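Local atomic coordinates of beta-mannosidase (Trichoderma harzianum, PDB entry 4CVU), a protein that hydrolyses beta-mannosides as a member of glycoside hydrolase family 2, probably releasing beta-linked mannose from non-reducing ends. Residues Q240-A245 against N523-N528; T519-V524 against I532-C537. All blocks are in the same frame, centred on the assembly; numbering follows the deposited sequence.

Contact 1 of 2, residues Q240-A245 against N523-N528; sequences QFNNFA and NVLAAN. With MAN (alpha-D-mannopyranose), chain E; NAG (2-acetamido-2-deoxy-beta-D-glucopyranose), chain B; NAG (2-acetamido-2-deoxy-beta-D-glucopyranose), chain C.
Asn-242 lays its carboxamide against the C-terminal part of helix 506-528, overlapping Ala-526 and reaching Leu-525 CG. Its OD1 stands 4.2 Å from Ala-526 CB and its ND2 4.3 Å from Leu-525 CG. No direct hydrogen bond crosses between the two segments; instead a water bridges Asn-242 OD1 and Ala-526 O, 2.8 Å from the latter. With CG beside the backbone N (chi1 -45°), the amide of Asn-242 turns to the helix, and OD1 also lies 3.4 Å above one face of the Phe-241 ring, toward its rim. ND2, next to Leu-525, gives hydrogen bonds to the carbonyls of Ile-532 and Ser-529. The loop that presents it is a type II beta turn, Phe-241 to Phe-244, between two strands of the Ig-like domain.

On the sugar-facing side of the helix, Asn-523 OD1 accepts a hydrogen bond from O4 of a mannose, at 2.8 Å; Ala-527 CB only packs, 3.4 Å from O4 of a chain B N-acetylglucosamine, in a glycan attached to the protein itself. Replacing Asn-523 with a leucine would probably leave the mannose O4 without this acceptor and the sugar branch less firmly held on the helix. Asn-528 folds back on the helix, its ND2 reaching Val-524 O at 3.1 Å in a nearly straight bond (164°), while its OD1 takes a hydrogen bond from Arg-473. The chemistry implies a seam in which amides do most of the work: one links loop to barrel through carbonyls and water, others hold the C-terminal part of the helix and meet a neighbouring glycan.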
ATOM      1  N   GLN A 240     -14.770  56.290   1.701  1.00 47.72           N
ATOM      2  CA  GLN A 240     -15.268  54.898   1.731  1.00 47.38           C
ATOM      3  C   GLN A 240     -15.313  54.359   3.147  1.00 47.34           C
ATOM      4  O   GLN A 240     -14.371  54.527   3.921  1.00 47.32           O
ATOM      5  CB  GLN A 240     -14.407  53.978   0.839  1.00 46.91           C
ATOM      6  CG  GLN A 240     -14.803  52.491   0.832  1.00 45.54           C
ATOM      7  CD  GLN A 240     -14.019  51.666  -0.184  1.00 47.03           C
ATOM      8  OE1 GLN A 240     -13.133  52.161  -0.897  1.00 44.99           O
ATOM      9  NE2 GLN A 240     -14.372  50.367  -0.275  1.00 46.37           N
ATOM     10  N   PHE A 241     -16.382  53.653   3.460  1.00 48.54           N
ATOM     11  CA  PHE A 241     -16.468  52.888   4.686  1.00 48.81           C
ATOM     12  C   PHE A 241     -16.843  51.415   4.449  1.00 46.61           C
ATOM     13  O   PHE A 241     -17.410  51.079   3.428  1.00 49.11           O
ATOM     14  CB  PHE A 241     -17.478  53.531   5.629  1.00 52.17           C
ATOM     15  CG  PHE A 241     -17.584  52.832   6.955  1.00 53.29           C
ATOM     16  CD1 PHE A 241     -16.554  52.905   7.873  1.00 54.88           C
ATOM     17  CD2 PHE A 241     -18.673  52.044   7.247  1.00 54.11           C
ATOM     18  CE1 PHE A 241     -16.648  52.252   9.083  1.00 55.85           C
ATOM     19  CE2 PHE A 241     -18.760  51.382   8.447  1.00 55.36           C
ATOM     20  CZ  PHE A 241     -17.751  51.495   9.369  1.00 53.66           C
ATOM     21  N   ASN A 242     -16.552  50.556   5.400  1.00 44.41           N
ATOM     22  CA  ASN A 242     -16.869  49.151   5.271  1.00 43.12           C
ATOM     23  C   ASN A 242     -18.351  48.899   5.064  1.00 42.47           C
ATOM     24  O   ASN A 242     -19.174  49.476   5.734  1.00 41.80           O
ATOM     25  CB  ASN A 242     -16.385  48.414   6.514  1.00 42.92           C
ATOM     26  CG  ASN A 242     -14.990  48.835   6.934  1.00 44.28           C
ATOM     27  OD1 ASN A 242     -14.775  49.933   7.418  1.00 44.20           O
ATOM     28  ND2 ASN A 242     -14.056  47.963   6.760  1.00 42.34           N
ATOM     29  N   ASN A 243     -18.673  48.019   4.128  1.00 42.37           N
ATOM     30  CA  ASN A 243     -20.038  47.555   3.921  1.00 40.87           C
ATOM     31  C   ASN A 243     -20.965  48.533   3.171  1.00 40.49           C
ATOM     32  O   ASN A 243     -22.128  48.277   3.001  1.00 41.28           O
ATOM     33  CB  ASN A 243     -20.660  47.110   5.253  1.00 40.59           C
ATOM     34  CG  ASN A 243     -20.069  45.804   5.774  1.00 43.17           C
ATOM     35  OD1 ASN A 243     -20.649  44.765   5.563  1.00 46.28           O
ATOM     36  ND2 ASN A 243     -18.929  45.849   6.395  1.00 39.43           N
ATOM     37  N   PHE A 244     -20.428  49.651   2.697  1.00 42.36           N
ATOM     38  CA  PHE A 244     -21.196  50.644   1.938  1.00 41.97           C
ATOM     39  C   PHE A 244     -20.523  50.895   0.576  1.00 43.17           C
ATOM     40  O   PHE A 244     -19.277  50.914   0.468  1.00 41.35           O
ATOM     41  CB  PHE A 244     -21.314  51.960   2.727  1.00 42.57           C
ATOM     42  CG  PHE A 244     -22.182  51.858   3.947  1.00 41.38           C
ATOM     43  CD1 PHE A 244     -21.654  51.469   5.144  1.00 42.53           C
ATOM     44  CD2 PHE A 244     -23.534  52.137   3.884  1.00 42.81           C
ATOM     45  CE1 PHE A 244     -22.438  51.358   6.283  1.00 43.81           C
ATOM     46  CE2 PHE A 244     -24.336  52.022   5.007  1.00 43.48           C
ATOM     47  CZ  PHE A 244     -23.795  51.620   6.208  1.00 43.09           C
ATOM     48  N   ALA A 245     -21.343  51.023  -0.463  1.00 42.76           N
ATOM     49  CA  ALA A 245     -20.840  51.201  -1.820  1.00 43.62           C
ATOM     50  C   ALA A 245     -20.060  52.516  -1.911  1.00 45.01           C
ATOM     51  O   ALA A 245     -20.602  53.548  -1.575  1.00 45.19           O
ATOM     52  CB  ALA A 245     -21.996  51.235  -2.789  1.00 44.62           C
ATOM     53  N   ASN A 523     -14.912  46.256  15.160  1.00 41.88           N
ATOM     54  CA  ASN A 523     -14.079  47.421  15.510  1.00 42.73           C
ATOM     55  C   ASN A 523     -12.634  47.228  15.139  1.00 41.04           C
ATOM     56  O   ASN A 523     -12.046  48.105  14.575  1.00 40.47           O
ATOM     57  CB  ASN A 523     -14.201  47.811  16.986  1.00 42.93           C
ATOM     58  CG  ASN A 523     -15.261  48.848  17.185  1.00 44.58           C
ATOM     59  OD1 ASN A 523     -15.084  49.981  16.733  1.00 46.51           O
ATOM     60  ND2 ASN A 523     -16.383  48.481  17.810  1.00 45.07           N
ATOM     61  N   VAL A 524     -12.087  46.045  15.404  1.00 42.28           N
ATOM     62  CA  VAL A 524     -10.686  45.754  15.020  1.00 41.50           C
ATOM     63  C   VAL A 524     -10.474  45.829  13.502  1.00 43.03           C
ATOM     64  O   VAL A 524      -9.502  46.436  13.029  1.00 46.87           O
ATOM     65  CB  VAL A 524     -10.208  44.390  15.527  1.00 41.52           C
ATOM     66  CG1 VAL A 524      -8.850  44.028  14.934  1.00 40.80           C
ATOM     67  CG2 VAL A 524     -10.103  44.377  17.038  1.00 42.40           C
ATOM     68  N   LEU A 525     -11.371  45.246  12.720  1.00 43.57           N
ATOM     69  CA  LEU A 525     -11.256  45.334  11.250  1.00 42.89           C
ATOM     70  C   LEU A 525     -11.375  46.785  10.745  1.00 42.47           C
ATOM     71  O   LEU A 525     -10.589  47.227   9.885  1.00 41.06           O
ATOM     72  CB  LEU A 525     -12.337  44.515  10.564  1.00 42.63           C
ATOM     73  CG  LEU A 525     -12.428  44.673   9.041  1.00 42.55           C
ATOM     74  CD1 LEU A 525     -11.105  44.347   8.365  1.00 43.35           C
ATOM     75  CD2 LEU A 525     -13.515  43.762   8.502  1.00 46.24           C
ATOM     76  N   ALA A 526     -12.415  47.466  11.226  1.00 41.55           N
ATOM     77  CA  ALA A 526     -12.646  48.862  10.863  1.00 44.77           C
ATOM     78  C   ALA A 526     -11.473  49.791  11.249  1.00 43.98           C
ATOM     79  O   ALA A 526     -11.151  50.725  10.507  1.00 43.53           O
ATOM     80  CB  ALA A 526     -13.954  49.384  11.451  1.00 43.93           C
ATOM     81  N   ALA A 527     -10.823  49.499  12.357  1.00 44.63           N
ATOM     82  CA  ALA A 527      -9.631  50.227  12.742  1.00 46.43           C
ATOM     83  C   ALA A 527      -8.499  50.070  11.731  1.00 47.83           C
ATOM     84  O   ALA A 527      -7.663  50.956  11.589  1.00 49.83           O
ATOM     85  CB  ALA A 527      -9.170  49.769  14.104  1.00 47.06           C
ATOM     86  N   ASN A 528      -8.460  48.936  11.031  1.00 48.05           N
ATOM     87  CA  ASN A 528      -7.317  48.591  10.152  1.00 46.35           C
ATOM     88  C   ASN A 528      -7.620  48.467   8.663  1.00 45.30           C
ATOM     89  O   ASN A 528      -6.723  48.152   7.868  1.00 47.27           O
ATOM     90  CB  ASN A 528      -6.657  47.316  10.691  1.00 45.88           C
ATOM     91  CG  ASN A 528      -5.908  47.575  11.996  1.00 44.35           C
ATOM     92  OD1 ASN A 528      -4.799  48.099  11.990  1.00 42.87           O
ATOM     93  ND2 ASN A 528      -6.517  47.205  13.110  1.00 44.47           N
TER
HETATM   94  C1  MAN E   4     -12.849  53.149  19.984  1.00 45.57           C
HETATM   95  C2  MAN E   4     -14.139  52.653  20.617  1.00 47.05           C
HETATM   96  C3  MAN E   4     -15.036  51.956  19.575  1.00 45.25           C
HETATM   97  C4  MAN E   4     -15.306  52.961  18.450  1.00 45.02           C
HETATM   98  C5  MAN E   4     -13.955  53.382  17.862  1.00 43.86           C
HETATM   99  C6  MAN E   4     -14.073  54.389  16.734  1.00 44.55           C
HETATM  100  O2  MAN E   4     -14.793  53.841  21.115  1.00 44.83           O
HETATM  101  O3  MAN E   4     -16.283  51.563  20.158  1.00 44.04           O
HETATM  102  O4  MAN E   4     -16.234  52.407  17.494  1.00 48.14           O
HETATM  103  O5  MAN E   4     -13.138  53.995  18.865  1.00 44.75           O
HETATM  104  O6  MAN E   4     -12.760  54.754  16.285  1.00 46.40           O
HETATM  105  C1  NAG B   2      -6.053  53.590  13.225  1.00 44.30           C
HETATM  106  C2  NAG B   2      -5.406  53.211  14.562  1.00 43.48           C
HETATM  107  C3  NAG B   2      -6.421  52.508  15.435  1.00 43.26           C
HETATM  108  C4  NAG B   2      -7.698  53.307  15.534  1.00 44.04           C
HETATM  109  C5  NAG B   2      -8.194  53.706  14.141  1.00 44.61           C
HETATM  110  C6  NAG B   2      -9.453  54.579  14.201  1.00 43.00           C
HETATM  111  C7  NAG B   2      -3.010  52.898  14.181  1.00 47.05           C
HETATM  112  C8  NAG B   2      -1.865  51.957  13.953  1.00 46.86           C
HETATM  113  N2  NAG B   2      -4.227  52.397  14.364  1.00 45.57           N
HETATM  114  O3  NAG B   2      -5.922  52.377  16.742  1.00 46.17           O
HETATM  115  O4  NAG B   2      -8.739  52.530  16.098  1.00 45.51           O
HETATM  116  O5  NAG B   2      -7.190  54.383  13.434  1.00 41.72           O
HETATM  117  O6  NAG B   2      -9.246  55.643  15.133  1.00 44.87           O
HETATM  118  O7  NAG B   2      -2.769  54.106  14.207  1.00 48.49           O
HETATM  119  C1  NAG C   1      -4.485  54.495   8.269  1.00 44.25           C
HETATM  120  C2  NAG C   1      -5.574  55.412   8.822  1.00 47.11           C
HETATM  121  C3  NAG C   1      -5.414  55.542  10.322  1.00 45.11           C
HETATM  122  C4  NAG C   1      -5.453  54.148  10.977  1.00 45.28           C
HETATM  123  C5  NAG C   1      -4.432  53.241  10.291  1.00 44.71           C
HETATM  124  C6  NAG C   1      -4.468  51.776  10.717  1.00 43.59           C
HETATM  125  C7  NAG C   1      -6.394  57.134   7.286  1.00 49.87           C
HETATM  126  C8  NAG C   1      -6.152  58.481   6.665  1.00 51.11           C
HETATM  127  N2  NAG C   1      -5.484  56.703   8.149  1.00 49.57           N
HETATM  128  O3  NAG C   1      -6.469  56.340  10.799  1.00 47.49           O
HETATM  129  O4  NAG C   1      -5.128  54.244  12.350  1.00 43.94           O
HETATM  130  O5  NAG C   1      -4.617  53.244   8.899  1.00 44.15           O
HETATM  131  O6  NAG C   1      -3.342  51.139  10.133  1.00 42.67           O
HETATM  132  O7  NAG C   1      -7.403  56.502   6.984  1.00 51.90           O
HETATM  133  O   HOH W   1     -12.890  51.795   8.592  1.00 45.43           O

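Contact 2 of 2, residues T519-V524 against I532-C537; sequences TTLFNV and ISYSPC. With MAN (alpha-D-mannopyranose), chain E.
The return from helix 506-528 to strand 534-535 closes a beta-alpha-beta crossover of the (beta/alpha)-barrel, since this strand runs parallel to strand 481-485, and Tyr-534 fills the space between helix and strand. Its ring lies beside that of Phe-522, the planes inclined by only 27° but offset enough to share little face area, with centroids separated by 5.8 Å. The nearest approach joins Phe-522 CD1 to Tyr-534 CD2 at 3.7 Å, and the two side chains extend in opposing senses. Both have CG anti to the backbone N (chi1 -177° in each), and the rings come to lie beside each other. One residue earlier in the helix, Leu-521 CB lies 3.7 Å from Tyr-534 OH. That buried hydroxyl is satisfied by the backbone carbonyl of Phe-517, so the tyrosine binds the helix by polar as well as apolar means. On the far side of the helix, Asn-523 ND2 is tied to Thr-519 O at 3.0 Å, using a lone pair of the carbonyl. Around this core, Leu-521 also touches Ile-468 of helix 458-475, Phe-522 rests on Leu-548, and Tyr-534 packs on Trp-484 of strand 481-485.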
ATOM      1  N   THR A 519     -18.793  43.600  18.271  1.00 44.45           N
ATOM      2  CA  THR A 519     -18.214  44.708  19.036  1.00 44.88           C
ATOM      3  C   THR A 519     -16.682  44.659  18.975  1.00 44.80           C
ATOM      4  O   THR A 519     -16.071  45.622  18.570  1.00 46.31           O
ATOM      5  CB  THR A 519     -18.735  44.730  20.495  1.00 46.24           C
ATOM      6  OG1 THR A 519     -20.167  44.641  20.513  1.00 45.47           O
ATOM      7  CG2 THR A 519     -18.331  46.020  21.211  1.00 48.23           C
ATOM      8  N   THR A 520     -16.058  43.536  19.301  1.00 45.74           N
ATOM      9  CA  THR A 520     -14.582  43.481  19.290  1.00 46.19           C
ATOM     10  C   THR A 520     -14.062  43.382  17.857  1.00 45.58           C
ATOM     11  O   THR A 520     -13.328  44.255  17.389  1.00 44.68           O
ATOM     12  CB  THR A 520     -14.035  42.294  20.089  1.00 45.99           C
ATOM     13  OG1 THR A 520     -14.589  42.307  21.399  1.00 44.73           O
ATOM     14  CG2 THR A 520     -12.511  42.354  20.194  1.00 47.01           C
ATOM     15  N   LEU A 521     -14.480  42.329  17.162  1.00 43.42           N
ATOM     16  CA  LEU A 521     -13.943  42.034  15.831  1.00 43.57           C
ATOM     17  C   LEU A 521     -14.269  43.083  14.749  1.00 40.04           C
ATOM     18  O   LEU A 521     -13.388  43.452  13.985  1.00 39.32           O
ATOM     19  CB  LEU A 521     -14.356  40.624  15.386  1.00 43.66           C
ATOM     20  CG  LEU A 521     -13.403  39.459  15.736  1.00 46.11           C
ATOM     21  CD1 LEU A 521     -12.782  39.524  17.110  1.00 48.47           C
ATOM     22  CD2 LEU A 521     -14.098  38.129  15.563  1.00 46.05           C
ATOM     23  N   PHE A 522     -15.506  43.552  14.650  1.00 39.46           N
ATOM     24  CA  PHE A 522     -15.791  44.576  13.619  1.00 40.53           C
ATOM     25  C   PHE A 522     -15.015  45.863  13.884  1.00 40.60           C
ATOM     26  O   PHE A 522     -14.553  46.513  12.953  1.00 39.86           O
ATOM     27  CB  PHE A 522     -17.285  44.912  13.498  1.00 40.73           C
ATOM     28  CG  PHE A 522     -17.601  45.911  12.399  1.00 41.10           C
ATOM     29  CD1 PHE A 522     -17.193  45.672  11.096  1.00 42.31           C
ATOM     30  CD2 PHE A 522     -18.317  47.077  12.669  1.00 42.06           C
ATOM     31  CE1 PHE A 522     -17.487  46.556  10.063  1.00 42.13           C
ATOM     32  CE2 PHE A 522     -18.615  47.977  11.649  1.00 42.60           C
ATOM     33  CZ  PHE A 522     -18.192  47.722  10.343  1.00 42.97           C
ATOM     34  N   ASN A 523     -14.912  46.256  15.160  1.00 41.88           N
ATOM     35  CA  ASN A 523     -14.079  47.421  15.510  1.00 42.73           C
ATOM     36  C   ASN A 523     -12.634  47.228  15.139  1.00 41.04           C
ATOM     37  O   ASN A 523     -12.046  48.105  14.575  1.00 40.47           O
ATOM     38  CB  ASN A 523     -14.201  47.811  16.986  1.00 42.93           C
ATOM     39  CG  ASN A 523     -15.261  48.848  17.185  1.00 44.58           C
ATOM     40  OD1 ASN A 523     -15.084  49.981  16.733  1.00 46.51           O
ATOM     41  ND2 ASN A 523     -16.383  48.481  17.810  1.00 45.07           N
ATOM     42  N   VAL A 524     -12.087  46.045  15.404  1.00 42.28           N
ATOM     43  CA  VAL A 524     -10.686  45.754  15.020  1.00 41.50           C
ATOM     44  C   VAL A 524     -10.474  45.829  13.502  1.00 43.03           C
ATOM     45  O   VAL A 524      -9.502  46.436  13.029  1.00 46.87           O
ATOM     46  CB  VAL A 524     -10.208  44.390  15.527  1.00 41.52           C
ATOM     47  CG1 VAL A 524      -8.850  44.028  14.934  1.00 40.80           C
ATOM     48  CG2 VAL A 524     -10.103  44.377  17.038  1.00 42.40           C
ATOM     49  N   ILE A 532     -12.470  46.708   3.160  1.00 40.13           N
ATOM     50  CA  ILE A 532     -12.971  45.332   3.211  1.00 38.94           C
ATOM     51  C   ILE A 532     -14.217  45.210   4.082  1.00 38.61           C
ATOM     52  O   ILE A 532     -14.157  45.491   5.277  1.00 39.24           O
ATOM     53  CB  ILE A 532     -11.915  44.374   3.745  1.00 37.78           C
ATOM     54  CG1 ILE A 532     -10.655  44.425   2.857  1.00 37.50           C
ATOM     55  CG2 ILE A 532     -12.490  42.957   3.810  1.00 38.32           C
ATOM     56  CD1 ILE A 532     -10.887  44.151   1.390  1.00 36.83           C
ATOM     57  N   SER A 533     -15.320  44.761   3.474  1.00 37.78           N
ATOM     58  CA  SER A 533     -16.602  44.595   4.183  1.00 38.66           C
ATOM     59  C   SER A 533     -16.614  43.360   5.100  1.00 38.81           C
ATOM     60  O   SER A 533     -15.749  42.487   5.005  1.00 38.20           O
ATOM     61  CB  SER A 533     -17.751  44.461   3.192  1.00 39.09           C
ATOM     62  OG  SER A 533     -17.805  45.538   2.311  1.00 39.83           O
ATOM     63  N   TYR A 534     -17.628  43.278   5.953  1.00 38.30           N
ATOM     64  CA  TYR A 534     -17.622  42.333   7.038  1.00 38.60           C
ATOM     65  C   TYR A 534     -18.975  41.758   7.263  1.00 39.68           C
ATOM     66  O   TYR A 534     -20.010  42.397   7.014  1.00 41.02           O
ATOM     67  CB  TYR A 534     -17.155  42.992   8.355  1.00 39.61           C
ATOM     68  CG  TYR A 534     -17.048  42.043   9.544  1.00 37.75           C
ATOM     69  CD1 TYR A 534     -16.000  41.135   9.641  1.00 37.27           C
ATOM     70  CD2 TYR A 534     -17.982  42.078  10.577  1.00 38.48           C
ATOM     71  CE1 TYR A 534     -15.894  40.263  10.709  1.00 37.67           C
ATOM     72  CE2 TYR A 534     -17.881  41.221  11.674  1.00 38.31           C
ATOM     73  CZ  TYR A 534     -16.834  40.309  11.732  1.00 37.84           C
ATOM     74  OH  TYR A 534     -16.721  39.441  12.790  1.00 37.83           O
ATOM     75  N   SER A 535     -18.963  40.527   7.749  1.00 39.63           N
ATOM     76  CA  SER A 535     -20.147  39.913   8.263  1.00 39.59           C
ATOM     77  C   SER A 535     -19.723  39.103   9.480  1.00 38.23           C
ATOM     78  O   SER A 535     -18.648  38.471   9.460  1.00 37.05           O
ATOM     79  CB  SER A 535     -20.776  39.012   7.186  1.00 40.37           C
ATOM     80  OG  SER A 535     -21.862  38.276   7.715  1.00 41.41           O
ATOM     81  N   PRO A 536     -20.548  39.124  10.533  1.00 38.08           N
ATOM     82  CA  PRO A 536     -20.167  38.418  11.742  1.00 39.88           C
ATOM     83  C   PRO A 536     -20.156  36.877  11.591  1.00 40.23           C
ATOM     84  O   PRO A 536     -19.556  36.199  12.415  1.00 39.68           O
ATOM     85  CB  PRO A 536     -21.199  38.870  12.766  1.00 40.51           C
ATOM     86  CG  PRO A 536     -22.360  39.353  11.970  1.00 40.60           C
ATOM     87  CD  PRO A 536     -21.843  39.812  10.658  1.00 39.58           C
ATOM     88  N   CYS A 537     -20.823  36.338  10.557  1.00 39.95           N
ATOM     89  CA  CYS A 537     -20.684  34.904  10.230  1.00 40.30           C
ATOM     90  C   CYS A 537     -21.027  34.618   8.787  1.00 38.94           C
ATOM     91  O   CYS A 537     -21.597  35.462   8.077  1.00 38.67           O
ATOM     92  CB  CYS A 537     -21.522  34.027  11.147  1.00 39.13           C
ATOM     93  SG  CYS A 537     -23.275  34.454  11.087  1.00 40.68           S
TER
HETATM   94  C1  MAN E   4     -12.849  53.149  19.984  1.00 45.57           C
HETATM   95  C2  MAN E   4     -14.139  52.653  20.617  1.00 47.05           C
HETATM   96  C3  MAN E   4     -15.036  51.956  19.575  1.00 45.25           C
HETATM   97  C4  MAN E   4     -15.306  52.961  18.450  1.00 45.02           C
HETATM   98  C5  MAN E   4     -13.955  53.382  17.862  1.00 43.86           C
HETATM   99  C6  MAN E   4     -14.073  54.389  16.734  1.00 44.55           C
HETATM  100  O2  MAN E   4     -14.793  53.841  21.115  1.00 44.83           O
HETATM  101  O3  MAN E   4     -16.283  51.563  20.158  1.00 44.04           O
HETATM  102  O4  MAN E   4     -16.234  52.407  17.494  1.00 48.14           O
HETATM  103  O5  MAN E   4     -13.138  53.995  18.865  1.00 44.75           O
HETATM  104  O6  MAN E   4     -12.760  54.754  16.285  1.00 46.40           O

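Overall arrangement
Contacts 1 and 2 lie with their centres about 8 Å apart and share helix 506-528, where their helical segments overlap at Asn-523 and Val-524. Along the chain, the 240-245 loop comes first, far ahead; then follow 519-524, 523-528 and, after a short connection, 532-537. The two are joined directly: Asn-243 N lies 3.2 Å from Ser-533 OG in a weak hydrogen bond, so the loop of contact 1 touches the strand segment of contact 2 as well as the helix. Contact 2 is internal to the barrel, whereas contact 1 brings the Ig-like domain up against it, illustrating how one helix-to-strand return can serve both fold and domain interface.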